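PDB 4UEJ: galactitol 1-phosphate 5-dehydrogenase from Escherichia coli, which catalyses the NAD-dependent oxidation of galactitol 1-phosphate to D-tagatose 6-phosphate as a zinc-containing, homodimeric member of the alcohol dehydrogenase family. Local coordinates for residues Val18-Ile22 with Glu119-Val123; Cys83-Cys89 with Cys103-Ile109; Arg125-Phe129 with Trp294-Glu300. All coordinates share one frame. Residue numbers count along the deposited sequence, not the author numbering.

Contact 1. Residues Val18-Ile22 with Glu119-Val123; sequences VIPEI and EYIVV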
loop_
_atom_site.group_PDB
_atom_site.type_symbol
_atom_site.label_atom_id
_atom_site.label_comp_id
_atom_site.label_asym_id
_atom_site.label_seq_id
_atom_site.Cartn_x
_atom_site.Cartn_y
_atom_site.Cartn_z
ATOM N N VAL A 18 41.365 -8.618 -19.853
ATOM C CA VAL A 18 41.218 -9.734 -20.772
ATOM C C VAL A 18 39.736 -10.020 -21.036
ATOM O O VAL A 18 38.882 -9.814 -20.162
ATOM C CB VAL A 18 41.934 -11.007 -20.228
ATOM C CG1 VAL A 18 41.203 -11.571 -19.017
ATOM C CG2 VAL A 18 42.078 -12.063 -21.315
ATOM N N ILE A 19 39.429 -10.452 -22.258
ATOM C CA ILE A 19 38.093 -10.942 -22.584
ATOM C C ILE A 19 37.751 -12.094 -21.654
ATOM O O ILE A 19 38.545 -13.025 -21.512
ATOM C CB ILE A 19 37.994 -11.440 -24.036
ATOM C CG1 ILE A 19 38.719 -10.493 -24.992
ATOM C CG2 ILE A 19 36.545 -11.630 -24.441
ATOM C CD1 ILE A 19 37.961 -9.262 -25.307
ATOM N N PRO A 20 36.574 -12.039 -21.011
ATOM C CA PRO A 20 36.179 -13.153 -20.143
ATOM C C PRO A 20 35.888 -14.419 -20.943
ATOM O O PRO A 20 35.389 -14.332 -22.065
ATOM C CB PRO A 20 34.914 -12.635 -19.454
ATOM C CG PRO A 20 34.386 -11.569 -20.370
ATOM C CD PRO A 20 35.602 -10.932 -20.973
ATOM N N GLU A 21 36.203 -15.576 -20.372
ATOM C CA GLU A 21 35.976 -16.838 -21.060
ATOM C C GLU A 21 34.739 -17.537 -20.516
ATOM O O GLU A 21 34.338 -17.317 -19.375
ATOM C CB GLU A 21 37.198 -17.748 -20.933
ATOM C CG GLU A 21 38.464 -17.185 -21.577
ATOM C CD GLU A 21 38.338 -16.995 -23.083
ATOM O OE1 GLU A 21 37.591 -17.760 -23.730
ATOM O OE2 GLU A 21 38.992 -16.078 -23.623
ATOM N N ILE A 22 34.122 -18.359 -21.354
ATOM C CA ILE A 22 33.013 -19.193 -20.924
ATOM C C ILE A 22 33.569 -20.291 -20.035
ATOM O O ILE A 22 34.501 -20.994 -20.428
ATOM C CB ILE A 22 32.261 -19.797 -22.120
ATOM C CG1 ILE A 22 31.539 -18.691 -22.893
ATOM C CG2 ILE A 22 31.281 -20.866 -21.661
ATOM C CD1 ILE A 22 30.875 -19.169 -24.158
ATOM N N GLU A 119 33.142 -4.266 -23.344
ATOM C CA GLU A 119 33.035 -4.749 -24.717
ATOM C C GLU A 119 32.436 -6.144 -24.790
ATOM O O GLU A 119 31.691 -6.461 -25.717
ATOM C CB GLU A 119 34.398 -4.752 -25.401
ATOM C CG GLU A 119 34.944 -3.390 -25.693
ATOM C CD GLU A 119 36.256 -3.474 -26.436
ATOM O OE1 GLU A 119 36.236 -3.831 -27.635
ATOM O OE2 GLU A 119 37.305 -3.209 -25.815
ATOM N N TYR A 120 32.782 -6.977 -23.814
ATOM C CA TYR A 120 32.255 -8.330 -23.732
ATOM C C TYR A 120 31.857 -8.675 -22.312
ATOM O O TYR A 120 32.417 -8.147 -21.351
ATOM C CB TYR A 120 33.280 -9.361 -24.211
ATOM C CG TYR A 120 33.708 -9.215 -25.648
ATOM C CD1 TYR A 120 34.726 -8.340 -25.999
ATOM C CD2 TYR A 120 33.123 -9.978 -26.654
ATOM C CE1 TYR A 120 35.139 -8.210 -27.313
ATOM C CE2 TYR A 120 33.538 -9.853 -27.983
ATOM C CZ TYR A 120 34.546 -8.967 -28.301
ATOM O OH TYR A 120 34.969 -8.828 -29.609
ATOM N N ILE A 121 30.890 -9.569 -22.183
ATOM C CA ILE A 121 30.544 -10.089 -20.870
ATOM C C ILE A 121 30.144 -11.561 -20.975
ATOM O O ILE A 121 29.602 -11.993 -21.988
ATOM C CB ILE A 121 29.410 -9.251 -20.231
ATOM C CG1 ILE A 121 29.231 -9.623 -18.755
ATOM C CG2 ILE A 121 28.104 -9.382 -21.043
ATOM C CD1 ILE A 121 28.204 -8.765 -18.018
ATOM N N VAL A 122 30.452 -12.340 -19.944
ATOM C CA VAL A 122 29.975 -13.708 -19.875
ATOM C C VAL A 122 28.853 -13.788 -18.837
ATOM O O VAL A 122 28.998 -13.289 -17.729
ATOM C CB VAL A 122 31.112 -14.683 -19.517
ATOM C CG1 VAL A 122 30.556 -16.052 -19.176
ATOM C CG2 VAL A 122 32.103 -14.776 -20.678
ATOM N N VAL A 123 27.727 -14.378 -19.225
ATOM C CA VAL A 123 26.562 -14.512 -18.345
ATOM C C VAL A 123 25.889 -15.866 -18.557
ATOM O O VAL A 123 26.221 -16.585 -19.496
ATOM C CB VAL A 123 25.509 -13.398 -18.586
ATOM C CG1 VAL A 123 26.121 -12.011 -18.414
ATOM C CG2 VAL A 123 24.889 -13.534 -19.968
#
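Val18-Ile22 runs extended, without forming a strand, over strand residues 120-123 in the same overall direction: the CA atoms of Ile19 and Tyr120 lie 6.5 Å apart and those of Pro20 and Val122 6.2 Å. This is loop-on-sheet packing at the outer surface of the GroES-like domain of a zinc-dependent alcohol dehydrogenase. The spacing is too wide for strand pairing, and the 285 Å² interface is held by apolar side chains. The strand's own backbone partner is strand 27-36, with Ile121 paired to Val30. Tyr120 and Val122 both direct their CA-to-CB bonds toward the loop, while that of Ile121, between them, points away and its side chain packs on Phe61 and Ile32. Pro20, whose ring also faces the strand, sits between Tyr120 and Val122: its CD is 4.3 Å from Tyr120 CB and its CG 4.1 Å from Ile121 CA. A hydrogen bond from Arg29 of strand 27-36 to the carbonyl of Pro20 ties the loop to the sheet. At one end, Ile19 CD1 approaches Tyr120 CD1 to 3.4 Å; at the other, Val122 CG2 lies 3.7 Å from Pro20 CB and 3.6 Å from Glu21 O.

Contact 2. Residues Cys83-Cys89 with Cys103-Ile109; sequences CVPLLPC and CAKYDFI. With ZN (zinc ion), chain C.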
loop_
_atom_site.group_PDB
_atom_site.type_symbol
_atom_site.label_atom_id
_atom_site.label_comp_id
_atom_site.label_asym_id
_atom_site.label_seq_id
_atom_site.Cartn_x
_atom_site.Cartn_y
_atom_site.Cartn_z
ATOM N N CYS A 83 20.172 -8.175 -22.166
ATOM C CA CYS A 83 20.500 -8.788 -20.891
ATOM C C CYS A 83 19.297 -8.829 -19.948
ATOM O O CYS A 83 18.576 -7.846 -19.818
ATOM C CB CYS A 83 21.640 -8.034 -20.230
ATOM S SG CYS A 83 22.091 -8.659 -18.617
ATOM N N VAL A 84 19.107 -9.984 -19.310
ATOM C CA VAL A 84 18.179 -10.156 -18.201
ATOM C C VAL A 84 19.059 -10.192 -16.959
ATOM O O VAL A 84 19.673 -11.212 -16.673
ATOM C CB VAL A 84 17.363 -11.449 -18.333
ATOM C CG1 VAL A 84 16.358 -11.580 -17.186
ATOM C CG2 VAL A 84 16.661 -11.491 -19.673
ATOM N N PRO A 85 19.179 -9.057 -16.256
ATOM C CA PRO A 85 20.328 -8.941 -15.348
ATOM C C PRO A 85 20.192 -9.691 -14.024
ATOM O O PRO A 85 21.214 -9.996 -13.416
ATOM C CB PRO A 85 20.430 -7.429 -15.103
ATOM C CG PRO A 85 19.026 -6.898 -15.375
ATOM C CD PRO A 85 18.513 -7.761 -16.498
ATOM N N LEU A 86 18.969 -9.978 -13.597
ATOM C CA LEU A 86 18.740 -10.726 -12.351
ATOM C C LEU A 86 18.989 -12.199 -12.564
ATOM O O LEU A 86 18.522 -12.763 -13.549
ATOM C CB LEU A 86 17.305 -10.523 -11.848
ATOM C CG LEU A 86 16.938 -11.450 -10.671
ATOM C CD1 LEU A 86 17.616 -10.906 -9.499
ATOM C CD2 LEU A 86 15.464 -11.551 -10.426
ATOM N N LEU A 87 19.709 -12.831 -11.643
ATOM C CA LEU A 87 19.813 -14.282 -11.665
ATOM C C LEU A 87 19.293 -14.841 -10.352
ATOM O O LEU A 87 20.019 -14.887 -9.360
ATOM C CB LEU A 87 21.255 -14.740 -11.908
ATOM C CG LEU A 87 21.432 -16.250 -12.116
ATOM C CD1 LEU A 87 20.787 -16.710 -13.421
ATOM C CD2 LEU A 87 22.903 -16.666 -12.055
ATOM N N PRO A 88 18.021 -15.261 -10.338
ATOM C CA PRO A 88 17.496 -15.939 -9.151
ATOM C C PRO A 88 18.104 -17.332 -9.009
ATOM O O PRO A 88 18.707 -17.853 -9.964
ATOM C CB PRO A 88 15.987 -16.012 -9.412
ATOM C CG PRO A 88 15.818 -15.841 -10.858
ATOM C CD PRO A 88 17.029 -15.150 -11.418
ATOM N N CYS A 89 17.941 -17.934 -7.836
ATOM C CA CYS A 89 18.498 -19.262 -7.574
ATOM C C CYS A 89 17.611 -20.362 -8.164
ATOM O O CYS A 89 18.091 -21.471 -8.451
ATOM C CB CYS A 89 18.697 -19.482 -6.066
ATOM S SG CYS A 89 17.210 -19.973 -5.132
ATOM N N CYS A 103 13.978 -13.535 -4.126
ATOM C CA CYS A 103 14.994 -14.560 -3.900
ATOM C C CYS A 103 16.044 -14.004 -2.932
ATOM O O CYS A 103 16.497 -12.874 -3.090
ATOM C CB CYS A 103 15.643 -14.983 -5.221
ATOM S SG CYS A 103 16.928 -16.197 -5.002
ATOM N N ALA A 104 16.406 -14.775 -1.915
ATOM C CA ALA A 104 17.370 -14.295 -0.925
ATOM C C ALA A 104 18.791 -14.402 -1.471
ATOM O O ALA A 104 19.693 -13.689 -1.026
ATOM C CB ALA A 104 17.237 -15.069 0.374
ATOM N N LYS A 105 18.978 -15.286 -2.448
ATOM C CA LYS A 105 20.299 -15.527 -3.020
ATOM C C LYS A 105 20.331 -15.258 -4.519
ATOM O O LYS A 105 20.642 -16.155 -5.304
ATOM C CB LYS A 105 20.736 -16.964 -2.747
ATOM C CG LYS A 105 22.197 -17.107 -2.348
ATOM C CD LYS A 105 22.729 -18.489 -2.691
ATOM C CE LYS A 105 23.674 -18.990 -1.608
ATOM N NZ LYS A 105 24.617 -20.021 -2.117
ATOM N N TYR A 106 20.007 -14.034 -4.923
ATOM C CA TYR A 106 20.045 -13.716 -6.347
ATOM C C TYR A 106 21.290 -12.915 -6.700
ATOM O O TYR A 106 21.817 -12.167 -5.877
ATOM C CB TYR A 106 18.770 -12.986 -6.794
ATOM C CG TYR A 106 18.516 -11.565 -6.303
ATOM C CD1 TYR A 106 19.242 -10.478 -6.798
ATOM C CD2 TYR A 106 17.489 -11.301 -5.404
ATOM C CE1 TYR A 106 18.967 -9.184 -6.386
ATOM C CE2 TYR A 106 17.219 -10.011 -4.974
ATOM C CZ TYR A 106 17.960 -8.958 -5.466
ATOM O OH TYR A 106 17.680 -7.678 -5.040
ATOM N N ASP A 107 21.777 -13.116 -7.920
ATOM C CA ASP A 107 22.858 -12.301 -8.453
ATOM C C ASP A 107 22.240 -11.204 -9.299
ATOM O O ASP A 107 21.081 -11.294 -9.704
ATOM C CB ASP A 107 23.830 -13.137 -9.286
ATOM C CG ASP A 107 25.239 -12.574 -9.283
ATOM O OD1 ASP A 107 25.434 -11.411 -8.851
ATOM O OD2 ASP A 107 26.156 -13.305 -9.713
ATOM N N PHE A 108 22.994 -10.149 -9.549
ATOM C CA PHE A 108 22.466 -9.097 -10.397
ATOM C C PHE A 108 23.588 -8.482 -11.205
ATOM O O PHE A 108 24.536 -7.927 -10.653
ATOM C CB PHE A 108 21.749 -8.026 -9.577
ATOM C CG PHE A 108 20.890 -7.138 -10.407
ATOM C CD1 PHE A 108 21.421 -6.024 -11.035
ATOM C CD2 PHE A 108 19.555 -7.439 -10.600
ATOM C CE1 PHE A 108 20.629 -5.218 -11.820
ATOM C CE2 PHE A 108 18.775 -6.648 -11.381
ATOM C CZ PHE A 108 19.300 -5.526 -11.985
ATOM N N ILE A 109 23.481 -8.618 -12.520
ATOM C CA ILE A 109 24.495 -8.115 -13.426
ATOM C C ILE A 109 24.510 -6.586 -13.363
ATOM O O ILE A 109 23.500 -5.937 -13.612
ATOM C CB ILE A 109 24.227 -8.625 -14.850
ATOM C CG1 ILE A 109 24.453 -10.140 -14.890
ATOM C CG2 ILE A 109 25.076 -7.884 -15.885
ATOM C CD1 ILE A 109 23.711 -10.825 -16.012
HETATM ZN ZN ZN C . 15.600 -18.265 -5.127
HETATM O O HOH W 1 21.431 -16.964 -7.998
#
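Cys83 opens the contact with its SG 3.8 Å from Ile109 CD1, next to Phe61 of the domain's main sheet. The chain then passes Val84 to Pro85, whose carbonyl O accepts a hydrogen bond from Ile109 N (2.8 Å). The Pro85 ring covers a face of Phe108, a CH-pi contact with CB 4.1 Å from the ring centroid. Leu86 and Phe108 form an antiparallel non-hydrogen-bonded pair (CA-CA 4.5 Å) with both side chains on one face of the two-stranded ribbon, and Leu86 CB lies 4.0 Å from Phe108 CD2. Beyond them, Phe108 meets His59 of the catalytic zinc site edge-to-face. Leu87 and Asp107 follow as a hydrogen-bonded pair on the other face: Leu87 N to Asp107 O is 2.8 Å and Asp107 N to Leu87 O 2.9 Å. A water bridges Leu87 O and Lys105 O at 2.9 Å each, where the strands part. Pro88 CB then rests 4.3 Å from Cys103 CB. Cys89 N donates to Cys103 SG at 3.5 Å, and the zinc is bound by Cys89 SG at 2.4 Å and Cys103 SG at 2.5 Å. With Cys92 and Cys95 they complete the four-cysteine structural zinc site characteristic of many zinc-dependent alcohol dehydrogenases, here at the end of a short antiparallel ribbon, strands 86-87 and 107-108.

Contact 3. Residues Arg125-Phe129 with Trp294-Glu300; sequences RKNVF and WPGQEWE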
loop_
_atom_site.group_PDB
_atom_site.type_symbol
_atom_site.label_atom_id
_atom_site.label_comp_id
_atom_site.label_asym_id
_atom_site.label_seq_id
_atom_site.Cartn_x
_atom_site.Cartn_y
_atom_site.Cartn_z
ATOM N N ARG A 125 22.901 -18.401 -19.721
ATOM C CA ARG A 125 21.845 -18.434 -20.737
ATOM C C ARG A 125 20.573 -17.748 -20.240
ATOM O O ARG A 125 19.913 -17.010 -20.978
ATOM C CB ARG A 125 21.535 -19.882 -21.142
ATOM C CG ARG A 125 20.264 -20.052 -21.979
ATOM C CD ARG A 125 20.367 -19.313 -23.298
ATOM N NE ARG A 125 19.134 -19.397 -24.078
ATOM C CZ ARG A 125 18.150 -18.499 -24.034
ATOM N NH1 ARG A 125 18.240 -17.440 -23.238
ATOM N NH2 ARG A 125 17.072 -18.661 -24.788
ATOM N N LYS A 126 20.242 -17.971 -18.975
ATOM C CA LYS A 126 19.022 -17.409 -18.417
ATOM C C LYS A 126 19.118 -15.897 -18.226
ATOM O O LYS A 126 18.124 -15.253 -17.898
ATOM C CB LYS A 126 18.678 -18.090 -17.094
ATOM C CG LYS A 126 18.085 -19.485 -17.290
ATOM C CD LYS A 126 17.490 -20.032 -16.009
ATOM C CE LYS A 126 16.339 -20.985 -16.300
ATOM N NZ LYS A 126 16.742 -22.065 -17.245
ATOM N N ASN A 127 20.311 -15.343 -18.435
ATOM C CA ASN A 127 20.525 -13.898 -18.342
ATOM C C ASN A 127 20.507 -13.187 -19.695
ATOM O O ASN A 127 20.909 -12.033 -19.788
ATOM C CB ASN A 127 21.861 -13.584 -17.653
ATOM C CG ASN A 127 21.873 -13.945 -16.186
ATOM O OD1 ASN A 127 22.786 -14.633 -15.718
ATOM N ND2 ASN A 127 20.870 -13.469 -15.444
ATOM N N VAL A 128 20.082 -13.873 -20.750
ATOM C CA VAL A 128 19.876 -13.177 -22.020
ATOM C C VAL A 128 18.505 -13.499 -22.586
ATOM O O VAL A 128 17.944 -14.571 -22.338
ATOM C CB VAL A 128 20.950 -13.520 -23.075
ATOM C CG1 VAL A 128 22.322 -13.032 -22.628
ATOM C CG2 VAL A 128 20.979 -15.003 -23.352
ATOM N N PHE A 129 17.988 -12.548 -23.355
ATOM C CA PHE A 129 16.645 -12.598 -23.906
ATOM C C PHE A 129 16.747 -12.269 -25.382
ATOM O O PHE A 129 17.207 -11.199 -25.745
ATOM C CB PHE A 129 15.739 -11.613 -23.161
ATOM C CG PHE A 129 14.381 -11.421 -23.770
ATOM C CD1 PHE A 129 13.340 -12.281 -23.458
ATOM C CD2 PHE A 129 14.123 -10.333 -24.597
ATOM C CE1 PHE A 129 12.075 -12.086 -23.992
ATOM C CE2 PHE A 129 12.865 -10.134 -25.132
ATOM C CZ PHE A 129 11.839 -11.019 -24.830
ATOM N N TRP A 294 9.862 -17.366 -16.276
ATOM C CA TRP A 294 11.079 -16.562 -16.418
ATOM C C TRP A 294 11.434 -16.231 -17.871
ATOM O O TRP A 294 11.428 -17.121 -18.714
ATOM C CB TRP A 294 12.253 -17.304 -15.771
ATOM C CG TRP A 294 13.530 -16.539 -15.803
ATOM C CD1 TRP A 294 14.568 -16.699 -16.681
ATOM C CD2 TRP A 294 13.904 -15.468 -14.926
ATOM N NE1 TRP A 294 15.566 -15.793 -16.397
ATOM C CE2 TRP A 294 15.182 -15.027 -15.327
ATOM C CE3 TRP A 294 13.282 -14.842 -13.838
ATOM C CZ2 TRP A 294 15.852 -13.998 -14.677
ATOM C CZ3 TRP A 294 13.943 -13.817 -13.197
ATOM C CH2 TRP A 294 15.215 -13.397 -13.622
ATOM N N PRO A 295 11.767 -14.957 -18.164
ATOM C CA PRO A 295 11.838 -13.809 -17.251
ATOM C C PRO A 295 10.506 -13.111 -17.016
ATOM O O PRO A 295 10.433 -12.202 -16.187
ATOM C CB PRO A 295 12.808 -12.863 -17.963
ATOM C CG PRO A 295 12.541 -13.121 -19.419
ATOM C CD PRO A 295 12.282 -14.616 -19.503
ATOM N N GLY A 296 9.466 -13.506 -17.745
ATOM C CA GLY A 296 8.143 -12.973 -17.469
ATOM C C GLY A 296 7.497 -12.326 -18.669
ATOM O O GLY A 296 8.179 -11.920 -19.613
ATOM N N GLN A 297 6.172 -12.232 -18.639
ATOM C CA GLN A 297 5.448 -11.655 -19.755
ATOM C C GLN A 297 5.875 -10.220 -20.022
ATOM O O GLN A 297 5.767 -9.754 -21.161
ATOM C CB GLN A 297 3.939 -11.723 -19.513
ATOM C CG GLN A 297 3.419 -10.741 -18.484
ATOM C CD GLN A 297 2.247 -9.944 -19.016
ATOM O OE1 GLN A 297 2.050 -9.845 -20.231
ATOM N NE2 GLN A 297 1.457 -9.373 -18.112
ATOM N N GLU A 298 6.386 -9.527 -18.999
ATOM C CA GLU A 298 6.845 -8.141 -19.179
ATOM C C GLU A 298 7.861 -8.030 -20.320
ATOM O O GLU A 298 7.845 -7.076 -21.103
ATOM C CB GLU A 298 7.472 -7.591 -17.890
ATOM C CG GLU A 298 6.506 -7.417 -16.702
ATOM C CD GLU A 298 6.444 -8.649 -15.801
ATOM O OE1 GLU A 298 6.626 -9.776 -16.316
ATOM O OE2 GLU A 298 6.218 -8.498 -14.573
ATOM N N TRP A 299 8.755 -9.001 -20.387
ATOM C CA TRP A 299 9.821 -9.005 -21.381
ATOM C C TRP A 299 9.284 -9.221 -22.800
ATOM O O TRP A 299 9.663 -8.501 -23.720
ATOM C CB TRP A 299 10.854 -10.071 -20.997
ATOM C CG TRP A 299 11.589 -9.618 -19.780
ATOM C CD1 TRP A 299 11.122 -9.612 -18.487
ATOM C CD2 TRP A 299 12.886 -9.024 -19.741
ATOM N NE1 TRP A 299 12.070 -9.067 -17.644
ATOM C CE2 TRP A 299 13.163 -8.698 -18.395
ATOM C CE3 TRP A 299 13.858 -8.747 -20.716
ATOM C CZ2 TRP A 299 14.362 -8.110 -18.001
ATOM C CZ3 TRP A 299 15.037 -8.162 -20.326
ATOM C CH2 TRP A 299 15.286 -7.852 -18.979
ATOM N N GLU A 300 8.388 -10.193 -22.962
ATOM C CA GLU A 300 7.713 -10.405 -24.244
ATOM C C GLU A 300 6.899 -9.192 -24.648
ATOM O O GLU A 300 6.947 -8.770 -25.800
ATOM C CB GLU A 300 6.789 -11.625 -24.203
ATOM C CG GLU A 300 7.459 -12.926 -23.857
ATOM C CD GLU A 300 6.569 -14.112 -24.163
ATOM O OE1 GLU A 300 5.363 -14.046 -23.831
ATOM O OE2 GLU A 300 7.073 -15.101 -24.741
#
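Trp294 supplies the polar link between the segments: its indole NE1 donates a nearly straight hydrogen bond (3.0 Å, 172°) to Lys126 O, the carbonyl approaching the ring at its edge. Lys126 CB lies 3.9 Å from the same NE1, beside the nitrogen at the rim of the indole. Trp294 also stacks on Tyr290 and meets Phe90 and Tyr100 edge-to-face. A cis peptide bond leads into Pro295, whose CG sits 4.2 Å from Phe129 CD1. Gly296 follows at the N-cap of the helix, and its carbonyl O accepts a hydrogen bond from Trp299 N (3.1 Å). Its backbone angles of 124/158 are ones that call for glycine, and a CB there would also run into Glu298 OE1. That carboxylate turns inward to Ser291 and His151. Trp299, in the first turn of the helix, meets Phe129 in two ways. Its CB stands over the phenyl face, 4.2 Å from the ring centroid, and the edge of its six-membered ring points at the face of Phe129 in an edge-to-face pair with centroids 5.8 Å apart and planes at 60°. The tip of the phenylalanine, CZ, reaches Trp299 O at 3.5 Å and, more loosely, Glu300 N at 4.0 Å. The contact joins strand 128-130, in the GroES-like part of the chain and paired with strand 80-83, to the start of helix 297-307, where Trp299 binds Asn289 O through NE1 and packs against Ile143, Glu144 and Thr147 of helix 143-155.

How the contacts relate
Contacts 2 and 3 are closely joined, their centres 12 Å apart: Val84 N lies 2.8 Å from Asn127 O, probably a hydrogen bond, and Pro88 CD is 3.3 Å from Trp294 CH2. Contact 1 lies farther out, 18 and 21 Å from them by centres, yet its strand reaches both, with Val123 CG1 3.6 Å from Ile109 CD1 and Val123 CG2 3.7 Å from Val128 CG1. Along the chain, contact 2 is nested within the loop closed by contact 1. Two contacts approach the catalytic site: the side chain of Phe108 is about 4 Å from bound glycerol and about 6 Å from the catalytic zinc, and that of Trp299 about 8 Å from the glycerol.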